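Side-chain contacts in putative exported protein (Peptoclostridium difficile, PDB 5TTA), which is of unknown function but is probably an exported alpha/beta protein whose DUF5780 region belongs to the E-set clan: residues 76-81 and 227-232; 80-83 and 87-90; 104-109 and 114-119. One frame throughout, in Å; residues are numbered along the deposited sequence.

Interaction 1: residues 76-81 and 227-232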
loop_
_atom_site.group_PDB
_atom_site.type_symbol
_atom_site.label_atom_id
_atom_site.label_comp_id
_atom_site.label_asym_id
_atom_site.label_seq_id
_atom_site.Cartn_x
_atom_site.Cartn_y
_atom_site.Cartn_z
ATOM N N GLU A 76 16.898 10.471 7.414
ATOM C CA GLU A 76 16.868 11.750 6.715
ATOM C C GLU A 76 18.304 12.235 6.625
ATOM O O GLU A 76 18.990 12.342 7.649
ATOM C CB GLU A 76 15.977 12.778 7.424
ATOM C CG GLU A 76 14.535 12.306 7.520
ATOM C CD GLU A 76 13.603 13.299 8.202
ATOM O OE1 GLU A 76 12.394 12.980 8.305
ATOM O OE2 GLU A 76 14.064 14.385 8.626
ATOM N N ILE A 77 18.760 12.515 5.408
ATOM C CA ILE A 77 20.139 12.922 5.172
ATOM C C ILE A 77 20.120 14.174 4.314
ATOM O O ILE A 77 19.524 14.171 3.226
ATOM C CB ILE A 77 20.959 11.813 4.489
ATOM C CG1 ILE A 77 21.162 10.646 5.457
ATOM C CG2 ILE A 77 22.295 12.362 4.035
ATOM C CD1 ILE A 77 21.929 9.464 4.819
ATOM N N THR A 78 20.750 15.253 4.803
ATOM C CA THR A 78 20.713 16.524 4.088
ATOM C C THR A 78 22.032 16.718 3.357
ATOM O O THR A 78 23.101 16.481 3.925
ATOM C CB THR A 78 20.460 17.703 5.037
ATOM O OG1 THR A 78 19.163 17.570 5.628
ATOM C CG2 THR A 78 20.517 19.041 4.274
ATOM N N CYS A 79 21.951 17.164 2.102
ATOM C CA CYS A 79 23.127 17.454 1.296
ATOM C C CYS A 79 23.158 18.915 0.866
ATOM O O CYS A 79 22.117 19.560 0.705
ATOM C CB CYS A 79 23.189 16.612 0.031
ATOM S SG CYS A 79 23.273 14.813 0.342
ATOM N N LEU A 80 24.380 19.381 0.653
ATOM C CA LEU A 80 24.745 20.709 0.185
ATOM C C LEU A 80 25.754 20.530 -0.929
ATOM O O LEU A 80 26.500 19.548 -0.939
ATOM C CB LEU A 80 25.364 21.545 1.318
ATOM C CG LEU A 80 24.443 21.715 2.522
ATOM C CD1 LEU A 80 25.234 22.444 3.650
ATOM C CD2 LEU A 80 23.247 22.561 2.140
ATOM N N ALA A 81 25.750 21.451 -1.889
ATOM C CA ALA A 81 26.582 21.314 -3.082
ATOM C C ALA A 81 27.429 22.557 -3.294
ATOM O O ALA A 81 26.988 23.671 -3.011
ATOM C CB ALA A 81 25.708 21.060 -4.333
ATOM N N GLU A 227 21.471 21.087 13.485
ATOM C CA GLU A 227 21.069 22.465 13.212
ATOM C C GLU A 227 22.291 23.358 13.053
ATOM O O GLU A 227 22.327 24.212 12.159
ATOM C CB GLU A 227 20.138 22.995 14.306
ATOM C CG GLU A 227 18.698 22.512 14.178
ATOM C CD GLU A 227 18.098 22.747 12.789
ATOM O OE1 GLU A 227 17.353 21.864 12.300
ATOM O OE2 GLU A 227 18.362 23.812 12.182
ATOM N N ASN A 228 23.313 23.140 13.888
ATOM C CA ASN A 228 24.559 23.899 13.794
ATOM C C ASN A 228 25.233 23.675 12.452
ATOM O O ASN A 228 25.752 24.619 11.839
ATOM C CB ASN A 228 25.534 23.500 14.913
ATOM C CG ASN A 228 25.053 23.888 16.291
ATOM O OD1 ASN A 228 24.221 24.783 16.452
ATOM N ND2 ASN A 228 25.590 23.216 17.307
ATOM N N TRP A 229 25.266 22.420 11.999
ATOM C CA TRP A 229 25.896 22.107 10.721
ATOM C C TRP A 229 25.194 22.856 9.588
ATOM O O TRP A 229 25.836 23.520 8.769
ATOM C CB TRP A 229 25.857 20.585 10.500
ATOM C CG TRP A 229 26.343 20.107 9.165
ATOM C CD1 TRP A 229 27.619 19.750 8.832
ATOM C CD2 TRP A 229 25.557 19.938 7.979
ATOM N NE1 TRP A 229 27.674 19.372 7.510
ATOM C CE2 TRP A 229 26.422 19.462 6.967
ATOM C CE3 TRP A 229 24.194 20.107 7.683
ATOM C CZ2 TRP A 229 25.969 19.161 5.668
ATOM C CZ3 TRP A 229 23.748 19.823 6.408
ATOM C CH2 TRP A 229 24.639 19.345 5.408
ATOM N N LEU A 230 23.866 22.788 9.557
ATOM C CA LEU A 230 23.118 23.470 8.514
ATOM C C LEU A 230 23.382 24.970 8.557
ATOM O O LEU A 230 23.608 25.600 7.520
ATOM C CB LEU A 230 21.633 23.160 8.665
ATOM C CG LEU A 230 20.743 23.581 7.501
ATOM C CD1 LEU A 230 21.066 22.735 6.259
ATOM C CD2 LEU A 230 19.261 23.446 7.874
ATOM N N LYS A 231 23.399 25.553 9.756
ATOM C CA LYS A 231 23.620 26.991 9.853
ATOM C C LYS A 231 25.041 27.367 9.420
ATOM O O LYS A 231 25.241 28.389 8.759
ATOM C CB LYS A 231 23.318 27.464 11.279
ATOM C CG LYS A 231 23.471 28.980 11.507
ATOM C CD LYS A 231 22.776 29.796 10.410
ATOM C CE LYS A 231 21.264 29.572 10.378
ATOM N NZ LYS A 231 20.580 30.505 9.436
ATOM N N SER A 232 26.033 26.539 9.756
ATOM C CA SER A 232 27.409 26.854 9.378
ATOM C C SER A 232 27.641 26.779 7.872
ATOM O O SER A 232 28.459 27.539 7.334
ATOM C CB SER A 232 28.368 25.904 10.084
ATOM O OG SER A 232 28.301 26.073 11.484
#

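Interaction 2: residues 80-83 and 87-90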
loop_
_atom_site.group_PDB
_atom_site.type_symbol
_atom_site.label_atom_id
_atom_site.label_comp_id
_atom_site.label_asym_id
_atom_site.label_seq_id
_atom_site.Cartn_x
_atom_site.Cartn_y
_atom_site.Cartn_z
ATOM N N LEU A 80 24.380 19.381 0.653
ATOM C CA LEU A 80 24.745 20.709 0.185
ATOM C C LEU A 80 25.754 20.530 -0.929
ATOM O O LEU A 80 26.500 19.548 -0.939
ATOM C CB LEU A 80 25.364 21.545 1.318
ATOM C CG LEU A 80 24.443 21.715 2.522
ATOM C CD1 LEU A 80 25.234 22.444 3.650
ATOM C CD2 LEU A 80 23.247 22.561 2.140
ATOM N N ALA A 81 25.750 21.451 -1.889
ATOM C CA ALA A 81 26.582 21.314 -3.082
ATOM C C ALA A 81 27.429 22.557 -3.294
ATOM O O ALA A 81 26.988 23.671 -3.011
ATOM C CB ALA A 81 25.708 21.060 -4.333
ATOM N N TYR A 82 28.646 22.360 -3.821
ATOM C CA TYR A 82 29.619 23.422 -4.009
ATOM C C TYR A 82 30.289 23.257 -5.357
ATOM O O TYR A 82 30.554 22.132 -5.786
ATOM C CB TYR A 82 30.698 23.401 -2.895
ATOM C CG TYR A 82 30.085 23.764 -1.583
ATOM C CD1 TYR A 82 29.417 22.812 -0.810
ATOM C CD2 TYR A 82 30.112 25.088 -1.148
ATOM C CE1 TYR A 82 28.785 23.170 0.373
ATOM C CE2 TYR A 82 29.501 25.448 0.024
ATOM C CZ TYR A 82 28.853 24.506 0.779
ATOM O OH TYR A 82 28.257 24.915 1.934
ATOM N N ASP A 83 30.615 24.391 -5.995
ATOM C CA ASP A 83 31.422 24.368 -7.217
ATOM C C ASP A 83 32.904 24.167 -6.893
ATOM O O ASP A 83 33.316 24.031 -5.732
ATOM C CB ASP A 83 31.179 25.621 -8.079
ATOM C CG ASP A 83 31.923 26.883 -7.590
ATOM O OD1 ASP A 83 32.704 26.861 -6.602
ATOM O OD2 ASP A 83 31.717 27.941 -8.217
ATOM N N LYS A 87 32.228 27.845 -3.779
ATOM C CA LYS A 87 30.988 28.615 -3.716
ATOM C C LYS A 87 29.777 27.688 -3.619
ATOM O O LYS A 87 29.702 26.678 -4.321
ATOM C CB LYS A 87 30.845 29.511 -4.950
ATOM C CG LYS A 87 32.034 30.435 -5.219
ATOM C CD LYS A 87 32.044 31.646 -4.283
ATOM C CE LYS A 87 32.747 32.846 -4.918
ATOM N NZ LYS A 87 34.233 32.717 -4.888
ATOM N N PRO A 88 28.809 28.013 -2.771
ATOM C CA PRO A 88 27.616 27.169 -2.651
ATOM C C PRO A 88 26.690 27.293 -3.859
ATOM O O PRO A 88 26.530 28.366 -4.451
ATOM C CB PRO A 88 26.940 27.699 -1.378
ATOM C CG PRO A 88 27.364 29.165 -1.324
ATOM C CD PRO A 88 28.765 29.208 -1.903
ATOM N N LEU A 89 26.050 26.179 -4.206
ATOM C CA LEU A 89 25.195 26.102 -5.392
ATOM C C LEU A 89 23.758 25.815 -4.993
ATOM O O LEU A 89 23.505 24.925 -4.168
ATOM C CB LEU A 89 25.676 25.014 -6.361
ATOM C CG LEU A 89 27.048 25.265 -6.971
ATOM C CD1 LEU A 89 27.525 23.995 -7.683
ATOM C CD2 LEU A 89 26.955 26.421 -7.928
ATOM N N GLU A 90 22.819 26.549 -5.597
ATOM C CA GLU A 90 21.403 26.204 -5.511
ATOM C C GLU A 90 21.069 25.243 -6.643
ATOM O O GLU A 90 21.319 25.558 -7.815
ATOM C CB GLU A 90 20.512 27.436 -5.627
ATOM C CG GLU A 90 20.604 28.385 -4.471
ATOM C CD GLU A 90 19.632 29.540 -4.610
ATOM O OE1 GLU A 90 18.488 29.425 -4.116
ATOM O OE2 GLU A 90 20.017 30.552 -5.227
HETATM O O HOH W 1 24.395 24.113 -1.568
#

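Interaction 3: residues 104-109 and 114-119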
loop_
_atom_site.group_PDB
_atom_site.type_symbol
_atom_site.label_atom_id
_atom_site.label_comp_id
_atom_site.label_asym_id
_atom_site.label_seq_id
_atom_site.Cartn_x
_atom_site.Cartn_y
_atom_site.Cartn_z
ATOM N N VAL A 104 9.242 12.560 -19.669
ATOM C CA VAL A 104 9.920 12.964 -18.437
ATOM C C VAL A 104 10.142 11.733 -17.575
ATOM O O VAL A 104 9.201 10.975 -17.308
ATOM C CB VAL A 104 9.102 14.023 -17.684
ATOM C CG1 VAL A 104 9.805 14.426 -16.354
ATOM C CG2 VAL A 104 8.854 15.232 -18.592
ATOM N N GLY A 105 11.384 11.536 -17.136
ATOM C CA GLY A 105 11.664 10.513 -16.154
ATOM C C GLY A 105 11.701 9.096 -16.674
ATOM O O GLY A 105 11.644 8.159 -15.868
ATOM N N SER A 106 11.785 8.899 -17.982
ATOM C CA SER A 106 11.864 7.554 -18.529
ATOM C C SER A 106 13.304 7.196 -18.880
ATOM O O SER A 106 14.198 8.048 -18.942
ATOM C CB SER A 106 10.955 7.416 -19.756
ATOM O OG SER A 106 9.632 7.102 -19.360
ATOM N N VAL A 107 13.513 5.902 -19.104
ATOM C CA VAL A 107 14.812 5.350 -19.449
ATOM C C VAL A 107 14.590 4.236 -20.459
ATOM O O VAL A 107 13.568 3.541 -20.430
ATOM C CB VAL A 107 15.547 4.831 -18.199
ATOM C CG1 VAL A 107 14.853 3.594 -17.655
ATOM C CG2 VAL A 107 17.013 4.578 -18.501
ATOM N N GLY A 108 15.563 4.061 -21.349
ATOM C CA GLY A 108 15.443 3.094 -22.424
ATOM C C GLY A 108 15.078 3.796 -23.715
ATOM O O GLY A 108 15.615 4.864 -24.008
ATOM N N PHE A 109 14.163 3.211 -24.480
ATOM C CA PHE A 109 13.674 3.781 -25.727
ATOM C C PHE A 109 12.159 3.875 -25.681
ATOM O O PHE A 109 11.480 3.033 -25.082
ATOM C CB PHE A 109 14.097 2.940 -26.961
ATOM C CG PHE A 109 15.549 3.055 -27.290
ATOM C CD1 PHE A 109 16.485 2.267 -26.641
ATOM C CD2 PHE A 109 15.983 3.976 -28.225
ATOM C CE1 PHE A 109 17.830 2.382 -26.933
ATOM C CE2 PHE A 109 17.330 4.108 -28.515
ATOM C CZ PHE A 109 18.253 3.310 -27.873
ATOM N N VAL A 114 12.476 6.691 -29.862
ATOM C CA VAL A 114 13.216 7.840 -29.333
ATOM C C VAL A 114 14.093 7.373 -28.186
ATOM O O VAL A 114 13.634 6.652 -27.293
ATOM C CB VAL A 114 12.255 8.948 -28.878
ATOM C CG1 VAL A 114 12.971 9.953 -27.901
ATOM C CG2 VAL A 114 11.682 9.679 -30.076
ATOM N N ASP A 115 15.355 7.798 -28.197
ATOM C CA ASP A 115 16.319 7.413 -27.171
ATOM C C ASP A 115 16.130 8.280 -25.927
ATOM O O ASP A 115 16.480 9.464 -25.934
ATOM C CB ASP A 115 17.735 7.544 -27.725
ATOM C CG ASP A 115 18.761 6.860 -26.865
ATOM O OD1 ASP A 115 18.456 6.587 -25.683
ATOM O OD2 ASP A 115 19.881 6.596 -27.369
ATOM N N TYR A 116 15.605 7.681 -24.851
ATOM C CA TYR A 116 15.468 8.360 -23.561
ATOM C C TYR A 116 16.804 8.576 -22.864
ATOM O O TYR A 116 16.887 9.410 -21.951
ATOM C CB TYR A 116 14.579 7.544 -22.617
ATOM C CG TYR A 116 13.126 7.394 -23.023
ATOM C CD1 TYR A 116 12.433 8.430 -23.651
ATOM C CD2 TYR A 116 12.440 6.217 -22.753
ATOM C CE1 TYR A 116 11.096 8.288 -24.001
ATOM C CE2 TYR A 116 11.110 6.065 -23.097
ATOM C CZ TYR A 116 10.441 7.097 -23.715
ATOM O OH TYR A 116 9.121 6.924 -24.046
ATOM N N GLY A 117 17.837 7.817 -23.244
ATOM C CA GLY A 117 19.141 7.992 -22.634
ATOM C C GLY A 117 19.710 9.379 -22.858
ATOM O O GLY A 117 20.483 9.869 -22.038
ATOM N N ILE A 118 19.310 10.034 -23.947
ATOM C CA ILE A 118 19.800 11.361 -24.301
ATOM C C ILE A 118 18.950 12.393 -23.564
ATOM O O ILE A 118 17.752 12.542 -23.822
ATOM C CB ILE A 118 19.771 11.567 -25.819
ATOM C CG1 ILE A 118 20.776 10.623 -26.483
ATOM C CG2 ILE A 118 20.080 12.998 -26.178
ATOM C CD1 ILE A 118 20.637 10.519 -27.979
ATOM N N VAL A 119 19.561 13.112 -22.632
ATOM C CA VAL A 119 18.819 14.006 -21.761
ATOM C C VAL A 119 18.876 15.388 -22.400
ATOM O O VAL A 119 19.943 16.008 -22.459
ATOM C CB VAL A 119 19.400 13.994 -20.338
ATOM C CG1 VAL A 119 18.658 14.963 -19.418
ATOM C CG2 VAL A 119 19.353 12.562 -19.787
HETATM O O HOH W 2 18.557 4.526 -23.969
#

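Interaction 1: residues 76-81 and 227-232
W229 and L80 meet in a helix-on-sheet packing contact, largely apolar and with no hydrogen bond between the segments, where helix 226-233 lies against one face of the antiparallel sheet over strand 72-82. The short segments run almost parallel, their directions 15° apart, and their axes come within 10.6 Å at closest approach, the spacing of a helix layered on a sheet. The six-membered end of the indole bridges this distance. With CG anti to the backbone N (chi1 174°), W229 reaches from the helix down to the strand and sets CH2 3.6 Å from L80 CD1. The leucine comes from the opposite direction, one methyl branch meeting the ring obliquely. W229 CH2 also lies 3.6 Å from the backbone O of T78, while W229 CZ3 is 4.0 Å from the T78 methyl CG2. That methyl touches a second helix residue, since L230 CD1 lies 4.2 Å away.

T78 suits its place by being two-sided: CG2 serves the apolar layer, whereas OG1 hydrogen-bonds to the hydroxyls of Y226 and T133. The indole N-H likewise has a partner, NE1 bonding to Y246 OH, and F233 packs against the ring. A large flat side chain with a single N-H can thus fill the layer between helix and strand, so the grip of these two segments rests on van der Waals contact and burial of carbon, with T78 OG1 and W229 NE1 satisfied by neighbours.

Interaction 2: residues 80-83 and 87-90
D83 OD1 is gripped by two backbone N-H groups, from K87 N at 3.0 Å and from N85 N, so a short acidic side chain closes the turn. Its CG sits between the backbone N and the carbonyl carbon (chi1 79°), which swings OD1 toward K87 N; this donor comes from above the carboxylate plane. The K87 chain starts alongside the carboxylate, but bends away to a salt bridge with E237.

The backbones are bonded directly as well. L89 N donates to A81 O at 2.9 Å, and the same oxygen has P88 CA at 3.6 Å in a CA-H...O contact. Two residues further toward the turn, D83 N bonds to K87 O at 3.0 Å, with an N-H...O angle of 161°; Y82 CA also approaches K87 O.

Y82 and P88 form the non-hydrogen-bonded pair, where a residue without an N-H costs no cross-strand bond; the tyrosine CE2 rests 3.7 Å from P88 CB. On the other face L89 reaches back with CD1, 3.5 Å from D83 N, and its CB faces the small side chain of A81. Water 1 accepts from A81 N and lies 2.9 Å from L89 O, to which it can donate, and so stands in for the second bond of the A81-L89 pair. Direct bonds near the turn, then a water in place of a backbone bond, mark a short beta hairpin whose second strand, 88-89, is only weakly bonded.

Interaction 3: residues 104-109 and 114-119
S106 presses its CB over one face of the Y116 ring, 3.7 Å from the centroid and 19° off the normal, a CH-pi contact at the tightly packed end of this loop-on-loop contact. Y116 is buried. Its CB points toward the other segment, and CG, anti to the carbonyl carbon, then places the ring beside S106 and F109; V107 C meets the ring edge and F109 C lies 3.5 Å from Y116 CE2. A small side chain such as serine lets CB lie this close to the aromatic face. The Y116 backbone is held as well, its N bonding to G108 O at 2.9 Å. G108 has a positive phi of 101°, and at its backbone angles a CB would jam against the preceding carbonyl, which explains glycine.

The other end is more exposed to solvent and is bridged by a water. F109, an exposed residue, lays its ring across D115: F109 CE2 lies 3.5 Å from D115 CG, with ring and carboxylate planes 31° apart and OD1 over one ring face. Water 2 donates to both G108 O and D115 OD1, the latter at 2.7 Å, and so links the segments beside the direct bond. D115 is fixed further by its OD2, which bonds to Y55 OH.

D115 OD1 also accepts from G117 N at 2.8 Å. This bond to the backbone two residues on defines an Asx turn, here at the start of a type I beta turn from D115 to I118, within the irregular loop between strands 96-98 and 121-123.

Interactions 1 and 2 share L80 and A81 on strand 72-82, and their centres lie 12 Å apart. This one strand carries helix 226-233 on a face and pairs with strand 88-89 in the same antiparallel sheet. Interaction 3 stands apart, its centre 33 Å from that of interaction 1 and 28 Å from that of interaction 2, with no touching atoms. Along the chain, the hairpin of interaction 2 closes before interaction 3 opens, and interaction 3 lies in the stretch of chain that interaction 1 brackets. All lie within the DUF5780 range, so local turns and one distant, sequence-spanning contact together shape this region.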